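Local coordinates for protein Alpha/beta hydrolase (Enterobacter asburiae, PDB 6KMO) that probably hydrolyses carboxylic ester bonds, as an esterase or lipase built on the alpha/beta hydrolase fold, at residues 80-85 with 151-156; 89-93 with 122-126; 97-101 with 168-173; 100-106 with 131-136; 176-181 with 204-210. The protein carries 2 engineered substitutions. One frame throughout, in Å; residues are numbered along the deposited sequence.

Contact 1: residues 80-85 with 151-156; sequences VNGQAI and NQAYEA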
# COMPACT_ATOMS: atom_id res chain seq x y z
N VAL A 80 36.59 6.55 -3.48
CA VAL A 80 36.12 7.83 -2.97
C VAL A 80 37.01 8.22 -1.80
O VAL A 80 37.14 7.45 -0.84
CB VAL A 80 34.64 7.79 -2.53
CG1 VAL A 80 33.77 7.29 -3.67
CG2 VAL A 80 34.45 6.91 -1.28
N ASN A 81 37.64 9.38 -1.88
CA ASN A 81 38.43 9.89 -0.76
C ASN A 81 39.36 8.81 -0.20
O ASN A 81 39.39 8.53 0.99
CB ASN A 81 37.50 10.43 0.35
CG ASN A 81 36.91 11.78 0.01
OD1 ASN A 81 37.47 12.82 0.38
ND2 ASN A 81 35.79 11.79 -0.70
N GLY A 82 40.09 8.16 -1.10
CA GLY A 82 41.06 7.15 -0.70
C GLY A 82 40.48 5.82 -0.27
O GLY A 82 41.23 4.82 -0.25
N GLN A 83 39.20 5.76 0.05
CA GLN A 83 38.56 4.51 0.44
C GLN A 83 37.86 3.88 -0.75
O GLN A 83 37.32 4.58 -1.62
CB GLN A 83 37.60 4.71 1.62
CG GLN A 83 36.19 5.20 1.27
CD GLN A 83 35.20 4.99 2.41
OE1 GLN A 83 34.48 5.92 2.81
NE2 GLN A 83 35.15 3.77 2.94
N ALA A 84 37.89 2.56 -0.79
CA ALA A 84 37.21 1.78 -1.82
C ALA A 84 35.84 1.39 -1.30
O ALA A 84 35.68 1.07 -0.11
CB ALA A 84 38.02 0.52 -2.12
N ILE A 85 34.84 1.42 -2.17
CA ILE A 85 33.48 1.02 -1.83
C ILE A 85 33.00 0.05 -2.90
O ILE A 85 32.98 0.41 -4.08
CB ILE A 85 32.54 2.24 -1.74
CG1 ILE A 85 33.04 3.23 -0.68
CG2 ILE A 85 31.13 1.78 -1.39
CD1 ILE A 85 32.24 4.53 -0.64
N ASN A 151 28.26 7.43 5.90
CA ASN A 151 29.16 8.20 5.07
C ASN A 151 29.45 7.46 3.77
O ASN A 151 29.43 8.06 2.69
CB ASN A 151 30.46 8.48 5.80
CG ASN A 151 31.44 9.17 4.90
OD1 ASN A 151 31.20 10.29 4.51
ND2 ASN A 151 32.48 8.49 4.51
N GLN A 152 29.74 6.15 3.86
CA GLN A 152 29.93 5.35 2.67
C GLN A 152 28.72 5.41 1.76
O GLN A 152 28.85 5.57 0.55
CB GLN A 152 30.22 3.89 3.04
CG GLN A 152 31.57 3.69 3.70
CD GLN A 152 31.70 2.34 4.35
OE1 GLN A 152 30.74 1.76 4.83
NE2 GLN A 152 32.92 1.84 4.40
N ALA A 153 27.53 5.31 2.35
CA ALA A 153 26.30 5.36 1.56
C ALA A 153 26.16 6.69 0.84
O ALA A 153 25.80 6.73 -0.35
CB ALA A 153 25.11 5.13 2.49
N TYR A 154 26.45 7.80 1.53
CA TYR A 154 26.36 9.11 0.90
C TYR A 154 27.39 9.27 -0.21
O TYR A 154 27.07 9.75 -1.31
CB TYR A 154 26.48 10.25 1.93
CG TYR A 154 26.50 11.59 1.25
CD1 TYR A 154 25.35 12.15 0.75
CD2 TYR A 154 27.69 12.24 1.02
CE1 TYR A 154 25.36 13.36 0.08
CE2 TYR A 154 27.72 13.44 0.34
CZ TYR A 154 26.55 13.99 -0.12
OH TYR A 154 26.60 15.20 -0.78
N GLU A 155 28.64 8.87 0.05
CA GLU A 155 29.67 8.99 -0.97
C GLU A 155 29.33 8.16 -2.20
O GLU A 155 29.55 8.60 -3.33
CB GLU A 155 31.03 8.59 -0.38
CG GLU A 155 31.60 9.59 0.63
CD GLU A 155 32.06 10.90 0.02
OE1 GLU A 155 32.25 10.97 -1.21
OE2 GLU A 155 32.24 11.87 0.78
N ALA A 156 28.79 6.97 -2.01
CA ALA A 156 28.40 6.14 -3.16
C ALA A 156 27.24 6.77 -3.93
O ALA A 156 27.20 6.70 -5.17
CB ALA A 156 28.02 4.74 -2.69
O HOH W 1 33.39 13.10 -2.16
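A tight hairpin meets the side of a helix. Val80 and Gln83 exchange two backbone hydrogen bonds (Val80 N to Gln83 O and Gln83 N to Val80 O, both 2.8 Å) around a type I' turn, with positive phi at Asn81 (48°) and Gly82 (76°). Ile85, in the m,t rotamer, extends CD1 to 3.7 Å from Gln152 O and 4.2 Å from Glu155 CB, while Val80 CG2 lies 3.9 Å from Glu155 CB. Gln83 (p,t) extends toward Asn151 and Gln152. Glu155 adopts m,m, carrying its carboxylate up to the turn, with OE1 3.7 Å from Asn81 ND2. One water accepts a weak bond from Asn81 ND2 (3.1 Å) and donates to Glu155 OE1 (2.6 Å). Gln152 (m,t) spends its OE1 on Thr139 N, and Leu4 of the second subunit packs on Asn151 and Glu155. Strand 83-85 and helix 151-156 approach to 9.9 Å at 77°: near the edge of the alpha/beta hydrolase sheet, where strand 71-80 is outermost, the beta hairpin 71-92 packs across helix 148-163.

Contact 2: residues 89-93 with 122-126; sequences IVKPE and IRDLV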
# COMPACT_ATOMS: atom_id res chain seq x y z
N ILE A 89 25.37 -3.98 -8.86
CA ILE A 89 24.42 -3.29 -9.73
C ILE A 89 23.47 -4.33 -10.30
O ILE A 89 23.91 -5.33 -10.87
CB ILE A 89 25.15 -2.51 -10.84
CG1 ILE A 89 26.12 -1.50 -10.22
CG2 ILE A 89 24.17 -1.77 -11.72
CD1 ILE A 89 27.55 -1.82 -10.40
N VAL A 90 22.18 -4.12 -10.13
CA VAL A 90 21.16 -5.07 -10.56
C VAL A 90 20.25 -4.36 -11.55
O VAL A 90 19.76 -3.26 -11.28
CB VAL A 90 20.36 -5.63 -9.37
CG1 VAL A 90 19.38 -6.69 -9.82
CG2 VAL A 90 21.30 -6.19 -8.30
N LYS A 91 20.04 -4.97 -12.71
CA LYS A 91 19.22 -4.40 -13.77
C LYS A 91 18.22 -5.42 -14.26
O LYS A 91 18.40 -6.63 -14.08
CB LYS A 91 20.12 -3.96 -14.94
CG LYS A 91 21.10 -2.89 -14.59
CD LYS A 91 21.93 -2.48 -15.80
CE LYS A 91 23.02 -1.51 -15.39
NZ LYS A 91 23.82 -1.04 -16.57
N PRO A 92 17.14 -4.97 -14.90
CA PRO A 92 16.19 -5.91 -15.50
C PRO A 92 16.90 -6.80 -16.51
O PRO A 92 17.89 -6.40 -17.14
CB PRO A 92 15.16 -5.00 -16.18
CG PRO A 92 15.27 -3.69 -15.43
CD PRO A 92 16.72 -3.56 -15.09
N GLU A 93 16.35 -8.01 -16.68
CA GLU A 93 17.02 -9.06 -17.42
C GLU A 93 17.34 -8.62 -18.84
O GLU A 93 18.41 -8.95 -19.37
CB GLU A 93 16.12 -10.30 -17.46
CG GLU A 93 16.60 -11.41 -18.39
CD GLU A 93 15.60 -12.56 -18.49
OE1 GLU A 93 16.05 -13.71 -18.70
OE2 GLU A 93 14.38 -12.31 -18.36
N ILE A 122 16.07 -7.24 -3.81
CA ILE A 122 16.57 -6.24 -4.74
C ILE A 122 16.09 -6.54 -6.15
O ILE A 122 15.63 -5.64 -6.87
CB ILE A 122 18.10 -6.15 -4.67
CG1 ILE A 122 18.54 -5.65 -3.30
CG2 ILE A 122 18.62 -5.23 -5.76
CD1 ILE A 122 19.99 -5.92 -3.00
N ARG A 123 16.20 -7.79 -6.58
CA ARG A 123 15.74 -8.15 -7.91
C ARG A 123 14.25 -7.88 -8.07
O ARG A 123 13.81 -7.41 -9.13
CB ARG A 123 16.05 -9.62 -8.21
CG ARG A 123 17.52 -9.92 -8.45
CD ARG A 123 17.71 -11.41 -8.67
NE ARG A 123 19.08 -11.79 -8.97
CZ ARG A 123 19.45 -12.61 -9.95
NH1 ARG A 123 18.56 -13.10 -10.80
NH2 ARG A 123 20.73 -12.91 -10.09
N ASP A 124 13.44 -8.17 -7.05
CA ASP A 124 12.01 -7.89 -7.14
C ASP A 124 11.76 -6.40 -7.36
O ASP A 124 10.88 -6.02 -8.15
CB ASP A 124 11.29 -8.34 -5.86
CG ASP A 124 11.10 -9.83 -5.76
OD1 ASP A 124 11.27 -10.57 -6.75
OD2 ASP A 124 10.76 -10.28 -4.64
N LEU A 125 12.49 -5.54 -6.66
CA LEU A 125 12.28 -4.11 -6.80
C LEU A 125 12.76 -3.59 -8.15
O LEU A 125 12.14 -2.70 -8.73
CB LEU A 125 13.01 -3.37 -5.66
CG LEU A 125 12.44 -3.57 -4.25
CD1 LEU A 125 13.47 -3.16 -3.21
CD2 LEU A 125 11.13 -2.81 -4.07
N VAL A 126 13.87 -4.13 -8.65
CA VAL A 126 14.35 -3.79 -9.98
C VAL A 126 13.32 -4.18 -11.03
O VAL A 126 12.99 -3.40 -11.92
CB VAL A 126 15.70 -4.48 -10.21
CG1 VAL A 126 16.09 -4.44 -11.70
CG2 VAL A 126 16.77 -3.83 -9.36
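Val90 overlaps three residues of helix 122-126: its CG2 lies 3.8 Å from Ile122 CG2, and its CG1 lies 4.0 Å from Arg123 CG and 3.9 Å from Val126 CG2. This is helix-on-sheet packing in the alpha/beta hydrolase fold, where helix 115-129, the connection of a beta-alpha-beta unit, also lies over strand 83-92, which is antiparallel to its neighbour in the sheet, 132-136. The segment axes approach to 8.0 Å at an angle of 43°, and the nearest CA pairs, Val90 with Arg123 (6.8 Å) and Pro92 with Val126 (6.2 Å), show that the two segments advance together. Ile122 and Val126, one helical turn apart and linked by the bond Val126 N to Ile122 O (2.9 Å), both direct CB at the strand. No hydrogen bond joins the segments, so the evidence is for apolar packing alone. Charged ends leave the interface: Lys91 NZ bonds to Ile167 O, and the Arg123 guanidinium reaches Pro69 O and Glu119. Beyond Val90, Val126 also closes on the backbone and the proline ring, with CG1 3.4 Å from Pro92 N and 3.6 Å from Pro92 CD.

Contact 3: residues 97-101 with 168-173; sequences GTLPA and GVDGSR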
# COMPACT_ATOMS: atom_id res chain seq x y z
N GLY A 97 20.53 0.04 -22.67
CA GLY A 97 20.01 1.37 -22.69
C GLY A 97 20.16 1.96 -21.30
O GLY A 97 20.13 1.24 -20.30
N THR A 98 20.34 3.26 -21.25
CA THR A 98 20.56 3.95 -19.99
C THR A 98 19.29 3.85 -19.16
O THR A 98 18.17 3.95 -19.67
CB THR A 98 20.90 5.40 -20.30
OG1 THR A 98 22.08 5.44 -21.12
CG2 THR A 98 21.14 6.19 -19.03
N LEU A 99 19.46 3.64 -17.85
CA LEU A 99 18.33 3.51 -16.95
C LEU A 99 18.45 4.53 -15.82
O LEU A 99 19.56 4.88 -15.42
CB LEU A 99 18.32 2.12 -16.31
CG LEU A 99 18.03 0.96 -17.25
CD1 LEU A 99 18.31 -0.34 -16.52
CD2 LEU A 99 16.63 1.03 -17.77
N PRO A 100 17.34 4.97 -15.25
CA PRO A 100 17.41 5.62 -13.94
C PRO A 100 17.79 4.57 -12.91
O PRO A 100 17.80 3.37 -13.18
CB PRO A 100 15.99 6.13 -13.73
CG PRO A 100 15.16 5.11 -14.41
CD PRO A 100 15.96 4.62 -15.61
N ALA A 101 18.10 5.03 -11.71
CA ALA A 101 18.61 4.12 -10.69
C ALA A 101 18.08 4.48 -9.31
O ALA A 101 17.62 5.61 -9.05
CB ALA A 101 20.14 4.11 -10.66
N GLY A 168 26.01 2.70 -16.77
CA GLY A 168 24.82 2.71 -17.60
C GLY A 168 23.61 3.31 -16.95
O GLY A 168 22.48 2.94 -17.30
N VAL A 169 23.80 4.26 -16.05
CA VAL A 169 22.73 4.88 -15.27
C VAL A 169 22.72 6.37 -15.53
O VAL A 169 23.78 6.99 -15.67
CB VAL A 169 22.95 4.56 -13.77
CG1 VAL A 169 22.33 5.61 -12.85
CG2 VAL A 169 22.47 3.13 -13.52
N ASP A 170 21.52 6.94 -15.61
CA ASP A 170 21.31 8.38 -15.56
C ASP A 170 21.28 8.79 -14.09
O ASP A 170 20.24 8.71 -13.43
CB ASP A 170 20.01 8.75 -16.25
CG ASP A 170 19.76 10.24 -16.24
OD1 ASP A 170 20.57 10.99 -15.66
OD2 ASP A 170 18.71 10.63 -16.81
N GLY A 171 22.42 9.23 -13.58
CA GLY A 171 22.53 9.62 -12.19
C GLY A 171 21.71 10.82 -11.79
O GLY A 171 21.58 11.08 -10.59
N SER A 172 21.17 11.56 -12.76
CA SER A 172 20.28 12.66 -12.44
C SER A 172 18.88 12.20 -12.07
O SER A 172 18.09 13.02 -11.58
CB SER A 172 20.20 13.65 -13.61
OG SER A 172 19.35 13.20 -14.65
N ARG A 173 18.56 10.92 -12.29
CA ARG A 173 17.25 10.34 -11.94
C ARG A 173 17.54 9.23 -10.94
O ARG A 173 17.65 8.05 -11.31
CB ARG A 173 16.56 9.84 -13.15
CG ARG A 173 16.20 10.95 -14.13
CD ARG A 173 15.33 10.45 -15.23
NE ARG A 173 16.06 9.65 -16.21
CZ ARG A 173 15.60 8.55 -16.80
NH1 ARG A 173 14.42 8.02 -16.51
NH2 ARG A 173 16.35 7.95 -17.70
O HOH W 2 21.90 0.37 -18.00
O HOH W 3 15.84 5.46 -19.24
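A short parallel bridge at the start of strand 99-105 marks this contact, followed by a corner through which the chain enters strand 174-179 of the alpha/beta hydrolase sheet. Leu99 pairs with Val169 (CA to CA 4.9 Å): Leu99 N donates to Gly168 O at 3.1 Å, and Asp170 N to Leu99 O at 2.8 Å. The angles at hydrogen, 160° and 159°, support both. A CA-H...O contact, Val169 CA to Leu99 O at 3.2 Å, adds to the pairing, and Ala101 CB touches Val169 CG1 at 3.4 Å. The chain then turns. A type I turn runs from Asp170 to Arg173, closed by Arg173 N to Asp170 O (3.0 Å), and within it Asp170 OD1 accepts from Ser172 N (3.0 Å), an Asx turn, and from Ser172 OG (2.7 Å). The other carboxylate oxygen, Asp170 OD2, holds Arg173 NE in a salt bridge of 2.9 Å. At the last residue of the corner the pairing resumes, as Ala101 N donates to Arg173 O (3.1 Å, 173°). Pro100 CB lies over one face of the Arg173 guanidinium, whose NH1 bonds to Leu336 O near the C-terminus. Two waters add bridges between the segments: one donates to Gly97 O (3.0 Å) and Gly168 O (2.7 Å), the other accepts from Arg173 NH2 (3.0 Å) and donates to Thr98 O (2.8 Å).

Contact 4: residues 100-106 with 131-136; sequences PAFMFFH and AAAVYV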
# COMPACT_ATOMS: atom_id res chain seq x y z
N PRO A 100 17.34 4.97 -15.25
CA PRO A 100 17.41 5.62 -13.94
C PRO A 100 17.79 4.57 -12.91
O PRO A 100 17.80 3.37 -13.18
CB PRO A 100 15.99 6.13 -13.73
CG PRO A 100 15.16 5.11 -14.41
CD PRO A 100 15.96 4.62 -15.61
N ALA A 101 18.10 5.03 -11.71
CA ALA A 101 18.61 4.12 -10.69
C ALA A 101 18.08 4.48 -9.31
O ALA A 101 17.62 5.61 -9.05
CB ALA A 101 20.14 4.11 -10.66
N PHE A 102 18.19 3.50 -8.41
CA PHE A 102 18.05 3.74 -6.99
C PHE A 102 19.22 3.12 -6.25
O PHE A 102 19.64 2.00 -6.56
CB PHE A 102 16.71 3.25 -6.40
CG PHE A 102 16.41 1.80 -6.62
CD1 PHE A 102 16.67 0.86 -5.64
CD2 PHE A 102 15.78 1.39 -7.77
CE1 PHE A 102 16.33 -0.46 -5.83
CE2 PHE A 102 15.44 0.06 -7.97
CZ PHE A 102 15.73 -0.87 -7.00
N MET A 103 19.76 3.84 -5.28
CA MET A 103 20.68 3.24 -4.33
C MET A 103 19.88 2.26 -3.47
O MET A 103 18.70 2.48 -3.19
CB MET A 103 21.31 4.31 -3.44
CG MET A 103 21.90 5.50 -4.21
SD MET A 103 23.19 5.11 -5.52
CE MET A 103 24.42 4.30 -4.44
N PHE A 104 20.53 1.17 -3.08
CA PHE A 104 19.90 0.17 -2.22
C PHE A 104 20.74 -0.05 -0.97
O PHE A 104 21.89 -0.49 -1.07
CB PHE A 104 19.62 -1.16 -2.91
CG PHE A 104 18.82 -2.07 -2.03
CD1 PHE A 104 17.44 -1.98 -1.99
CD2 PHE A 104 19.45 -2.91 -1.12
CE1 PHE A 104 16.70 -2.75 -1.11
CE2 PHE A 104 18.73 -3.66 -0.24
CZ PHE A 104 17.35 -3.59 -0.23
N PHE A 105 20.15 0.26 0.19
CA PHE A 105 20.77 0.15 1.50
C PHE A 105 20.13 -1.02 2.22
O PHE A 105 18.94 -0.98 2.56
CB PHE A 105 20.60 1.47 2.25
CG PHE A 105 21.09 2.67 1.48
CD1 PHE A 105 22.30 2.65 0.81
CD2 PHE A 105 20.35 3.83 1.45
CE1 PHE A 105 22.75 3.75 0.10
CE2 PHE A 105 20.79 4.93 0.75
CZ PHE A 105 22.01 4.89 0.06
N HIS A 106 20.91 -2.07 2.46
CA HIS A 106 20.38 -3.28 3.06
C HIS A 106 20.15 -3.11 4.56
O HIS A 106 20.74 -2.27 5.22
CB HIS A 106 21.28 -4.47 2.77
CG HIS A 106 22.55 -4.53 3.57
ND1 HIS A 106 22.58 -5.02 4.86
CD2 HIS A 106 23.83 -4.25 3.25
CE1 HIS A 106 23.82 -5.01 5.30
NE2 HIS A 106 24.60 -4.54 4.35
N ALA A 131 14.07 0.06 -12.94
CA ALA A 131 15.24 0.88 -12.66
C ALA A 131 16.39 -0.00 -12.20
O ALA A 131 16.19 -1.11 -11.69
CB ALA A 131 14.92 1.92 -11.59
N ALA A 132 17.61 0.50 -12.36
CA ALA A 132 18.77 -0.19 -11.83
C ALA A 132 18.90 0.05 -10.33
O ALA A 132 18.68 1.16 -9.85
CB ALA A 132 20.05 0.31 -12.51
N ALA A 133 19.27 -1.00 -9.61
CA ALA A 133 19.63 -0.88 -8.20
C ALA A 133 21.13 -0.84 -8.04
O ALA A 133 21.86 -1.61 -8.68
CB ALA A 133 19.10 -2.08 -7.40
N VAL A 134 21.61 0.03 -7.16
CA VAL A 134 23.02 0.12 -6.82
C VAL A 134 23.15 -0.20 -5.33
O VAL A 134 23.00 0.69 -4.47
CB VAL A 134 23.64 1.47 -7.17
CG1 VAL A 134 25.14 1.47 -6.88
CG2 VAL A 134 23.35 1.82 -8.63
N TYR A 135 23.40 -1.46 -5.02
CA TYR A 135 23.65 -1.91 -3.66
C TYR A 135 25.01 -1.41 -3.21
O TYR A 135 25.99 -1.52 -3.94
CB TYR A 135 23.60 -3.46 -3.62
CG TYR A 135 24.23 -4.06 -2.39
CD1 TYR A 135 23.45 -4.44 -1.31
CD2 TYR A 135 25.60 -4.24 -2.29
CE1 TYR A 135 24.02 -4.96 -0.16
CE2 TYR A 135 26.17 -4.74 -1.14
CZ TYR A 135 25.38 -5.10 -0.08
OH TYR A 135 25.95 -5.57 1.07
N VAL A 136 25.09 -0.87 -1.99
CA VAL A 136 26.34 -0.37 -1.40
C VAL A 136 26.80 -1.33 -0.31
O VAL A 136 26.08 -1.58 0.66
CB VAL A 136 26.15 1.05 -0.82
CG1 VAL A 136 27.45 1.56 -0.20
CG2 VAL A 136 25.67 2.00 -1.89
O HOH W 4 23.36 -1.80 0.98
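Backbone bonding comes first. Strands 100-105 and 132-136 run parallel, in the register Ala101-Ala132 to Phe104-Tyr135, joined by Ala132 N to Pro100 O (3.0 Å), Phe102 N to Ala132 O (2.8 Å), Val134 N to Phe102 O (2.8 Å), Phe104 N to Val134 O (2.9 Å) and a weak Val136 N to Phe104 O (3.4 Å). CA-H...O contacts such as Ala101 CA to Ala132 O (3.1 Å) lie between them. Where the ladder fades, a water donates to Phe104 O (2.8 Å) and Val136 O (2.7 Å) and accepts from His106 N (2.9 Å). Apolar packing occupies both faces: on one, Met103 CE reaches Val134 CG1 (3.8 Å) and Val136 CG2 (3.7 Å); on the other, Phe102 CE1 meets Ala133 CB (3.6 Å), with Ala133 CA over its ring. The rings of His106 and Tyr135 meet rim to rim, centroids 5.7 Å apart, while Tyr135 OH bonds to Asp137. Helix 115-129 completes this beta-alpha-beta unit. His106 opens a His-Gly-Gly-Gly run whose glycine backbone amides supply the oxyanion hole in hormone-sensitive-lipase relatives. The chemistry implies an apolar, backbone-bonded sheet core that turns polar at its C-terminal end, probably facing the active site.

Contact 5: residues 176-181 with 204-210; sequences LVGNSV and NVMLWPV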
# COMPACT_ATOMS: atom_id res chain seq x y z
N LEU A 176 16.47 6.51 -3.54
CA LEU A 176 17.10 5.89 -2.38
C LEU A 176 16.11 4.89 -1.80
O LEU A 176 14.98 5.27 -1.48
CB LEU A 176 17.43 6.94 -1.31
CG LEU A 176 18.36 8.09 -1.70
CD1 LEU A 176 18.51 9.08 -0.56
CD2 LEU A 176 19.72 7.59 -2.14
N VAL A 177 16.54 3.64 -1.66
CA VAL A 177 15.66 2.56 -1.20
C VAL A 177 16.40 1.73 -0.17
O VAL A 177 17.59 1.44 -0.31
CB VAL A 177 15.24 1.65 -2.38
CG1 VAL A 177 14.36 0.51 -1.90
CG2 VAL A 177 14.51 2.46 -3.47
N GLY A 178 15.70 1.32 0.88
CA GLY A 178 16.31 0.43 1.85
C GLY A 178 15.29 -0.10 2.83
O GLY A 178 14.27 0.53 3.09
N ASN A 179 15.63 -1.26 3.41
CA ASN A 179 14.77 -1.93 4.39
C ASN A 179 15.39 -1.86 5.78
O ASN A 179 16.59 -2.09 5.95
CB ASN A 179 14.53 -3.41 4.04
CG ASN A 179 15.81 -4.22 3.91
OD1 ASN A 179 16.69 -3.88 3.10
ND2 ASN A 179 15.91 -5.31 4.66
N SER A 180 14.56 -1.51 6.77
CA SER A 180 14.95 -1.62 8.18
C SER A 180 16.02 -0.57 8.50
O SER A 180 15.77 0.63 8.31
CB SER A 180 15.37 -3.05 8.50
OG SER A 180 14.43 -3.97 7.96
N VAL A 181 17.21 -0.96 8.96
CA VAL A 181 18.28 0.02 9.11
C VAL A 181 18.67 0.58 7.74
O VAL A 181 19.23 1.68 7.67
CB VAL A 181 19.52 -0.46 9.89
CG1 VAL A 181 19.16 -0.85 11.32
CG2 VAL A 181 20.30 -1.53 9.15
N ASN A 204 12.42 8.56 -2.23
CA ASN A 204 12.88 7.65 -1.19
C ASN A 204 11.82 6.57 -0.97
O ASN A 204 10.63 6.87 -0.90
CB ASN A 204 12.99 8.39 0.15
CG ASN A 204 14.07 9.41 0.18
OD1 ASN A 204 15.08 9.30 -0.52
ND2 ASN A 204 13.89 10.40 1.03
N VAL A 205 12.26 5.34 -0.80
CA VAL A 205 11.40 4.25 -0.35
C VAL A 205 12.02 3.68 0.91
O VAL A 205 13.09 3.05 0.87
CB VAL A 205 11.19 3.16 -1.40
CG1 VAL A 205 10.25 2.12 -0.83
CG2 VAL A 205 10.63 3.73 -2.70
N MET A 206 11.36 3.90 2.04
CA MET A 206 11.79 3.41 3.35
C MET A 206 10.91 2.23 3.70
O MET A 206 9.73 2.39 4.02
CB MET A 206 11.69 4.53 4.39
CG MET A 206 12.59 5.73 4.12
SD MET A 206 12.35 7.25 5.21
CE MET A 206 12.86 6.57 6.82
N LEU A 207 11.48 1.03 3.61
CA LEU A 207 10.74 -0.22 3.83
C LEU A 207 10.92 -0.61 5.29
O LEU A 207 12.04 -0.91 5.73
CB LEU A 207 11.24 -1.32 2.90
CG LEU A 207 11.08 -1.03 1.40
CD1 LEU A 207 11.81 -2.09 0.61
CD2 LEU A 207 9.64 -0.95 1.01
N TRP A 208 9.82 -0.58 6.04
CA TRP A 208 9.76 -0.91 7.46
C TRP A 208 11.00 -0.38 8.20
O TRP A 208 11.78 -1.15 8.79
CB TRP A 208 9.52 -2.41 7.70
CG TRP A 208 10.29 -3.33 6.81
CD1 TRP A 208 11.47 -3.93 7.12
CD2 TRP A 208 9.96 -3.74 5.47
NE1 TRP A 208 11.92 -4.67 6.05
CE2 TRP A 208 11.00 -4.58 5.04
CE3 TRP A 208 8.90 -3.47 4.59
CZ2 TRP A 208 11.01 -5.15 3.77
CZ3 TRP A 208 8.93 -4.05 3.32
CH2 TRP A 208 9.97 -4.87 2.94
N PRO A 209 11.20 0.94 8.20
CA PRO A 209 12.47 1.52 8.65
C PRO A 209 12.60 1.63 10.16
O PRO A 209 11.62 1.72 10.91
CB PRO A 209 12.40 2.94 8.06
CG PRO A 209 10.92 3.27 8.08
CD PRO A 209 10.29 1.96 7.63
N VAL A 210 13.87 1.66 10.58
CA VAL A 210 14.27 2.14 11.90
C VAL A 210 14.37 3.66 11.84
O VAL A 210 15.06 4.20 10.96
CB VAL A 210 15.63 1.55 12.30
CG1 VAL A 210 16.14 2.21 13.58
CG2 VAL A 210 15.57 0.03 12.44
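Five backbone hydrogen bonds account for most of the polar groups between these segments. Val205 N donates to Leu176 O (2.8 Å), Gly178 N to Val205 O (3.1 Å), Leu207 N to Gly178 O (2.9 Å) and Ser180 N to Leu207 O (2.8 Å), a parallel ladder with axes 4.7 Å apart and 1° from aligned. Past the strands, Val210 N to Ser180 O (3.1 Å) ties the following loop to the start of helix 181-195. Side-chain groups look elsewhere for partners: Trp208 NE1 to Asp308 OD1, Asn179 ND2 to His118 NE2 and Asp308 OD1, Asn204 ND2 to Thr269 OG1. Asn204 OD1, though buried, has no partner in the model. In the conformer given, Ser180 OG lies 3.1 Å from Trp208 CD1 at the indole edge and makes a weak hydrogen bond to Asp308 OD1. Ser180, with phi/psi of 70°/-121° between strand and helix, and Gly178 fit the nucleophile elbow of Gly-x-Ser-x-Gly hydrolases, so Ser180 is probably the nucleophile. The chemistry implies that the main chain on both sides of this strained turn is pinned by strand 204-207 and its loop, while the serine hydroxyl, in this conformer, is left without a strong bond to either segment.

All five contacts involve one mixed sheet or its helices. Contact 4 shares strand 99-105 with contact 3 (centres about 11 Å apart); that strand pairs with 174-179 of contact 5 (about 12 Å), and 132-136 with 83-92 of contacts 1 and 2. Contact 1 touches contact 4 through Ala153 and Phe105, with centres about 15 Å apart; contact 2 does so through Val126 and Ala133, about 9 Å between centres. Along the chain contacts 2 and 4 nest inside the loop closed by contact 1, contact 3 crosses contacts 1 and 2, and contact 5 comes last. Contacts 1 to 4 build the sheet on one side of strand 174-179, which leads into the probable nucleophile elbow of contact 5, centred about 3 Å from the chain's centre.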